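Local coordinates for protein Cfl (PDB 7A9J) that probably activates carboxylic acids such as coronafacic acid with ATP, as in other AMP-binding ligases, for coupling in amide synthesis, at residues V343-D348 with W359-V364; E354-W359 with N415-F420. The protein carries 1 engineered substitution. All coordinates share one frame; numbering follows the deposited sequence.

Contact 1 of 2, residues V343-D348 with W359-V364; sequences VIYHHD and WPLPGV
Two consecutive histidines, His346 and His347, both meet the six-membered ring of Trp359, and they do so differently. The indole turns an edge to the face of the His346 ring in a T-shaped pair, with planes at 85° and centroids 5.3 Å apart. The His347 ring meets the same ring obliquely, its plane at 31° to the indole. Its CE1 lies 3.4 Å from Trp359 CZ3. CG of Trp359 is anti to its own carbonyl carbon (chi1 -71°), which turns the benzene part of the indole toward His346 and His347. His346 is fixed at both nitrogens: ND1 accepts from the backbone N of Asp348, and NE2 is hydrogen-bonded to Ser356 OG.

The backbones form an antiparallel beta hairpin, strands 342-346 and 356-360. Tyr345 and Trp359 are its hydrogen-bonded pair: Tyr345 N bonds to Trp359 O and Trp359 N to Tyr345 O, both at 3.0 Å. Ile344 and Pro360 form the next, non-hydrogen-bonded pair. Beyond them Leu361 N gives a nearly straight bond to Val343 O, 2.9 Å long. Val343 and Ile344 both face Tyr334 on the neighbouring strand, a classic beta bulge.

Leu361 sends its two methyls to different places. CD2 packs 3.6 Å from Tyr345 CB, while CD1 lies against the Val343 backbone. A type II turn from Leu361 to Val364 brings Val364 back, and its CG2 sits 3.9 Å from Val343 CB. The side chains of these two valines cross at about a right angle, and both touch Ile380 of strand 376-381.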
loop_
_atom_site.group_PDB
_atom_site.type_symbol
_atom_site.label_atom_id
_atom_site.label_comp_id
_atom_site.label_asym_id
_atom_site.label_seq_id
_atom_site.Cartn_x
_atom_site.Cartn_y
_atom_site.Cartn_z
ATOM N N VAL A 343 -2.764 -8.176 6.374
ATOM C CA VAL A 343 -3.205 -9.433 6.974
ATOM C C VAL A 343 -2.368 -10.630 6.572
ATOM O O VAL A 343 -2.428 -11.654 7.242
ATOM C CB VAL A 343 -4.690 -9.714 6.630
ATOM C CG1 VAL A 343 -5.556 -8.649 7.381
ATOM C CG2 VAL A 343 -4.951 -9.677 5.104
ATOM N N ILE A 344 -1.677 -10.577 5.449
ATOM C CA ILE A 344 -0.875 -11.695 4.978
ATOM C C ILE A 344 0.488 -11.131 4.600
ATOM O O ILE A 344 0.578 -10.086 3.952
ATOM C CB ILE A 344 -1.560 -12.415 3.788
ATOM C CG1 ILE A 344 -2.815 -13.116 4.279
ATOM C CG2 ILE A 344 -0.591 -13.446 3.199
ATOM C CD1 ILE A 344 -3.837 -13.527 3.126
ATOM N N TYR A 345 1.531 -11.807 5.034
ATOM C CA TYR A 345 2.871 -11.283 4.916
ATOM C C TYR A 345 3.799 -12.340 4.364
ATOM O O TYR A 345 3.819 -13.465 4.864
ATOM C CB TYR A 345 3.293 -10.820 6.297
ATOM C CG TYR A 345 4.751 -10.471 6.487
ATOM C CD1 TYR A 345 5.408 -9.624 5.618
ATOM C CD2 TYR A 345 5.450 -10.996 7.573
ATOM C CE1 TYR A 345 6.773 -9.285 5.802
ATOM C CE2 TYR A 345 6.813 -10.692 7.775
ATOM C CZ TYR A 345 7.461 -9.827 6.879
ATOM O OH TYR A 345 8.786 -9.514 7.110
ATOM N N HIS A 346 4.568 -11.970 3.333
ATOM C CA HIS A 346 5.522 -12.881 2.749
ATOM C C HIS A 346 6.914 -12.385 3.100
ATOM O O HIS A 346 7.391 -11.405 2.526
ATOM C CB HIS A 346 5.327 -12.991 1.233
ATOM C CG HIS A 346 5.887 -14.251 0.698
ATOM N ND1 HIS A 346 6.977 -14.868 1.277
ATOM C CD2 HIS A 346 5.472 -15.065 -0.313
ATOM C CE1 HIS A 346 7.211 -16.014 0.640
ATOM N NE2 HIS A 346 6.297 -16.166 -0.306
ATOM N N HIS A 347 7.543 -13.016 4.085
ATOM C CA HIS A 347 8.833 -12.495 4.524
ATOM C C HIS A 347 9.973 -12.927 3.606
ATOM O O HIS A 347 11.088 -12.522 3.822
ATOM C CB HIS A 347 9.093 -12.970 5.963
ATOM C CG HIS A 347 9.094 -14.446 6.082
ATOM N ND1 HIS A 347 7.930 -15.160 6.269
ATOM C CD2 HIS A 347 10.101 -15.346 6.016
ATOM C CE1 HIS A 347 8.222 -16.457 6.328
ATOM N NE2 HIS A 347 9.526 -16.602 6.160
ATOM N N ASP A 348 9.720 -13.707 2.523
ATOM C CA ASP A 348 10.811 -14.023 1.607
ATOM C C ASP A 348 10.258 -14.556 0.262
ATOM O O ASP A 348 10.264 -15.738 0.012
ATOM C CB ASP A 348 11.735 -15.059 2.269
ATOM C CG ASP A 348 13.036 -15.285 1.529
ATOM O OD1 ASP A 348 13.833 -16.074 2.098
ATOM O OD2 ASP A 348 13.277 -14.787 0.397
ATOM N N TRP A 359 2.006 -15.773 4.482
ATOM C CA TRP A 359 1.357 -16.388 5.606
ATOM C C TRP A 359 0.412 -15.413 6.289
ATOM O O TRP A 359 0.795 -14.259 6.532
ATOM C CB TRP A 359 2.399 -16.870 6.633
ATOM C CG TRP A 359 3.196 -18.045 6.195
ATOM C CD1 TRP A 359 2.926 -19.361 6.501
ATOM C CD2 TRP A 359 4.322 -18.073 5.268
ATOM N NE1 TRP A 359 3.833 -20.178 5.894
ATOM C CE2 TRP A 359 4.705 -19.425 5.150
ATOM C CE3 TRP A 359 5.094 -17.082 4.630
ATOM C CZ2 TRP A 359 5.781 -19.848 4.333
ATOM C CZ3 TRP A 359 6.158 -17.487 3.820
ATOM C CH2 TRP A 359 6.468 -18.873 3.662
ATOM N N PRO A 360 -0.716 -15.889 6.816
ATOM C CA PRO A 360 -1.562 -15.000 7.646
ATOM C C PRO A 360 -0.804 -14.508 8.866
ATOM O O PRO A 360 -0.087 -15.252 9.542
ATOM C CB PRO A 360 -2.741 -15.907 8.068
ATOM C CG PRO A 360 -2.833 -16.910 6.862
ATOM C CD PRO A 360 -1.361 -17.198 6.551
ATOM N N LEU A 361 -0.999 -13.229 9.149
ATOM C CA LEU A 361 -0.434 -12.615 10.324
ATOM C C LEU A 361 -1.136 -13.104 11.583
ATOM O O LEU A 361 -2.194 -13.733 11.519
ATOM C CB LEU A 361 -0.549 -11.121 10.124
ATOM C CG LEU A 361 0.490 -10.623 9.107
ATOM C CD1 LEU A 361 0.160 -9.120 8.717
ATOM C CD2 LEU A 361 1.942 -10.781 9.587
ATOM N N PRO A 362 -0.589 -12.791 12.772
ATOM C CA PRO A 362 -1.216 -13.291 14.014
ATOM C C PRO A 362 -2.650 -12.807 14.179
ATOM O O PRO A 362 -2.973 -11.648 13.910
ATOM C CB PRO A 362 -0.296 -12.765 15.129
ATOM C CG PRO A 362 1.044 -12.580 14.453
ATOM C CD PRO A 362 0.701 -12.105 13.042
ATOM N N GLY A 363 -3.528 -13.763 14.531
ATOM C CA GLY A 363 -4.942 -13.498 14.707
ATOM C C GLY A 363 -5.749 -13.485 13.426
ATOM O O GLY A 363 -6.979 -13.416 13.489
ATOM N N VAL A 364 -5.101 -13.463 12.267
ATOM C CA VAL A 364 -5.826 -13.453 11.005
ATOM C C VAL A 364 -6.391 -14.854 10.750
ATOM O O VAL A 364 -5.696 -15.871 10.931
ATOM C CB VAL A 364 -4.897 -12.992 9.860
ATOM C CG1 VAL A 364 -5.570 -13.113 8.479
ATOM C CG2 VAL A 364 -4.471 -11.523 10.082
#

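Contact 2 of 2, residues E354-W359 with N415-F420; sequences EPSIGW and NGNLIF. Engineered in segment 415-420: Gly416 (natural residue Arg).
Glu354 starts the contact loosely, its CB touching the CD1 methyl of Ile419. Pro355 O then accepts an almost straight bond of 2.9 Å from Phe420 N. Ser356 stands opposite Ile419 as an antiparallel non-hydrogen-bonded pair. Ser356 CB touches both Ile419 CD1 and the Asn417 amide, with Asn417 ND2 at 3.6 Å.

Ile357 N reaches Leu418 O nearly along the C=O axis, at 2.9 Å. The two branches of the Ile357 side chain part here. CG1 lies 3.6 Å from Leu418 CB, and CG2 meets Phe420 CD1 at 3.7 Å. Gly358 O takes the N-H of Leu418, while its N makes a weak, bent bond to Asn417 OD1. At the backbone angles of Gly358 a side chain would press on the carbonyl O of Ile357, which favours glycine.

Trp359 ends the segment. Its NE1 donates to Asn415 O at 2.8 Å, with the oxygen in the indole plane. Asn417 CB lies over one indole face, toward the rim, and the Asn417 amide is inclined only 20° to that ring. CG of Asn417 is anti to the backbone N (chi1 -173°), placing the amide between the indole and Ser356. Asn415 OD1 accepts from Asn417 N, closing an Asx turn around the engineered Gly416, whose carbonyl carbon approaches Trp359 CD1.

Strand 418-423 thus lies between strand 356-360 and strand 408-412. Ile344 of strand 342-346 touches both Ile357 and Leu418, and helix 437-445 packs on Pro355 and Phe420 through Asn442 and Ile438.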
loop_
_atom_site.group_PDB
_atom_site.type_symbol
_atom_site.label_atom_id
_atom_site.label_comp_id
_atom_site.label_asym_id
_atom_site.label_seq_id
_atom_site.Cartn_x
_atom_site.Cartn_y
_atom_site.Cartn_z
ATOM N N GLU A 354 7.024 -20.922 -6.730
ATOM C CA GLU A 354 5.657 -20.643 -7.217
ATOM C C GLU A 354 5.191 -19.243 -6.796
ATOM O O GLU A 354 5.545 -18.762 -5.728
ATOM C CB GLU A 354 4.670 -21.640 -6.633
ATOM C CG GLU A 354 5.055 -23.156 -6.835
ATOM C CD GLU A 354 5.650 -23.803 -5.529
ATOM O OE1 GLU A 354 5.206 -24.934 -5.222
ATOM O OE2 GLU A 354 6.537 -23.206 -4.809
ATOM N N PRO A 355 4.324 -18.596 -7.573
ATOM C CA PRO A 355 3.687 -17.371 -7.086
ATOM C C PRO A 355 2.981 -17.584 -5.759
ATOM O O PRO A 355 2.240 -18.548 -5.561
ATOM C CB PRO A 355 2.697 -17.013 -8.207
ATOM C CG PRO A 355 3.270 -17.659 -9.402
ATOM C CD PRO A 355 3.732 -19.027 -8.868
ATOM N N SER A 356 3.303 -16.733 -4.810
ATOM C CA SER A 356 2.750 -16.892 -3.483
ATOM C C SER A 356 2.612 -15.552 -2.765
ATOM O O SER A 356 3.256 -14.540 -3.079
ATOM C CB SER A 356 3.608 -17.892 -2.650
ATOM O OG SER A 356 4.859 -17.300 -2.365
ATOM N N ILE A 357 1.670 -15.528 -1.846
ATOM C CA ILE A 357 1.502 -14.323 -1.054
ATOM C C ILE A 357 1.893 -14.458 0.397
ATOM O O ILE A 357 1.874 -13.426 1.131
ATOM C CB ILE A 357 0.087 -13.750 -1.134
ATOM C CG1 ILE A 357 -0.933 -14.783 -0.634
ATOM C CG2 ILE A 357 -0.156 -13.236 -2.551
ATOM C CD1 ILE A 357 -2.344 -14.237 -0.713
ATOM N N GLY A 358 2.303 -15.615 0.859
ATOM C CA GLY A 358 2.812 -15.625 2.212
ATOM C C GLY A 358 1.841 -16.193 3.240
ATOM O O GLY A 358 0.922 -16.975 2.915
ATOM N N TRP A 359 2.006 -15.773 4.482
ATOM C CA TRP A 359 1.357 -16.388 5.606
ATOM C C TRP A 359 0.412 -15.413 6.289
ATOM O O TRP A 359 0.795 -14.259 6.532
ATOM C CB TRP A 359 2.399 -16.870 6.633
ATOM C CG TRP A 359 3.196 -18.045 6.195
ATOM C CD1 TRP A 359 2.926 -19.361 6.501
ATOM C CD2 TRP A 359 4.322 -18.073 5.268
ATOM N NE1 TRP A 359 3.833 -20.178 5.894
ATOM C CE2 TRP A 359 4.705 -19.425 5.150
ATOM C CE3 TRP A 359 5.094 -17.082 4.630
ATOM C CZ2 TRP A 359 5.781 -19.848 4.333
ATOM C CZ3 TRP A 359 6.158 -17.487 3.820
ATOM C CH2 TRP A 359 6.468 -18.873 3.662
ATOM N N ASN A 415 2.771 -25.867 5.088
ATOM C CA ASN A 415 3.389 -25.013 6.070
ATOM C C ASN A 415 2.607 -23.700 6.263
ATOM O O ASN A 415 3.110 -22.746 6.844
ATOM C CB ASN A 415 4.815 -24.778 5.624
ATOM C CG ASN A 415 4.901 -23.986 4.350
ATOM O OD1 ASN A 415 3.889 -23.660 3.746
ATOM N ND2 ASN A 415 6.120 -23.653 3.937
ATOM N N GLY A 416 1.398 -23.610 5.667
ATOM C CA GLY A 416 0.607 -22.396 5.780
ATOM C C GLY A 416 0.735 -21.398 4.655
ATOM O O GLY A 416 -0.041 -20.434 4.608
ATOM N N ASN A 417 1.751 -21.525 3.807
ATOM C CA ASN A 417 1.961 -20.545 2.749
ATOM C C ASN A 417 0.789 -20.574 1.750
ATOM O O ASN A 417 0.289 -21.634 1.405
ATOM C CB ASN A 417 3.273 -20.842 2.014
ATOM C CG ASN A 417 3.640 -19.762 1.020
ATOM O OD1 ASN A 417 3.211 -18.626 1.130
ATOM N ND2 ASN A 417 4.434 -20.138 0.010
ATOM N N LEU A 418 0.333 -19.364 1.359
ATOM C CA LEU A 418 -0.785 -19.251 0.407
ATOM C C LEU A 418 -0.189 -19.107 -0.976
ATOM O O LEU A 418 0.354 -18.079 -1.354
ATOM C CB LEU A 418 -1.658 -18.058 0.775
ATOM C CG LEU A 418 -2.287 -18.385 2.146
ATOM C CD1 LEU A 418 -2.930 -17.094 2.617
ATOM C CD2 LEU A 418 -3.415 -19.492 1.982
ATOM N N ILE A 419 -0.238 -20.189 -1.727
ATOM C CA ILE A 419 0.075 -20.122 -3.143
ATOM C C ILE A 419 -0.962 -19.283 -3.863
ATOM O O ILE A 419 -2.178 -19.442 -3.671
ATOM C CB ILE A 419 0.129 -21.559 -3.698
ATOM C CG1 ILE A 419 1.252 -22.352 -3.083
ATOM C CG2 ILE A 419 0.248 -21.501 -5.185
ATOM C CD1 ILE A 419 2.641 -21.691 -2.944
ATOM N N PHE A 420 -0.515 -18.438 -4.761
ATOM C CA PHE A 420 -1.401 -17.481 -5.400
ATOM C C PHE A 420 -1.746 -17.962 -6.797
ATOM O O PHE A 420 -0.858 -18.224 -7.611
ATOM C CB PHE A 420 -0.763 -16.081 -5.431
ATOM C CG PHE A 420 -1.685 -15.023 -5.932
ATOM C CD1 PHE A 420 -2.629 -14.476 -5.070
ATOM C CD2 PHE A 420 -1.518 -14.481 -7.185
ATOM C CE1 PHE A 420 -3.453 -13.462 -5.510
ATOM C CE2 PHE A 420 -2.354 -13.455 -7.631
ATOM C CZ PHE A 420 -3.321 -12.978 -6.805
#

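How the contacts relate
Both contacts use strand 356-360 and share Trp359. Their centres are 10 Å apart. Contact 1 pairs this strand with 342-346, its hairpin partner; contact 2 pairs it with 418-423, which follows over 50 residues later. The three strands are therefore neighbours in one sheet, with 356-360 in the middle. Along the chain the segments alternate: 343-348, 354-359, 359-364, 415-420. Ile344 CG2 of contact 1 also packs on Ile357 O of contact 2. The Leu361 side chain of contact 1 is about 7 Å from the bound indenone carboxylic acid, and the Ile357 side chain of contact 2 about 10 Å. Strand 342-346 begins at Pro342, a residue of the ligand pocket, so strand 356-360 lies between that strand and strand 418-423.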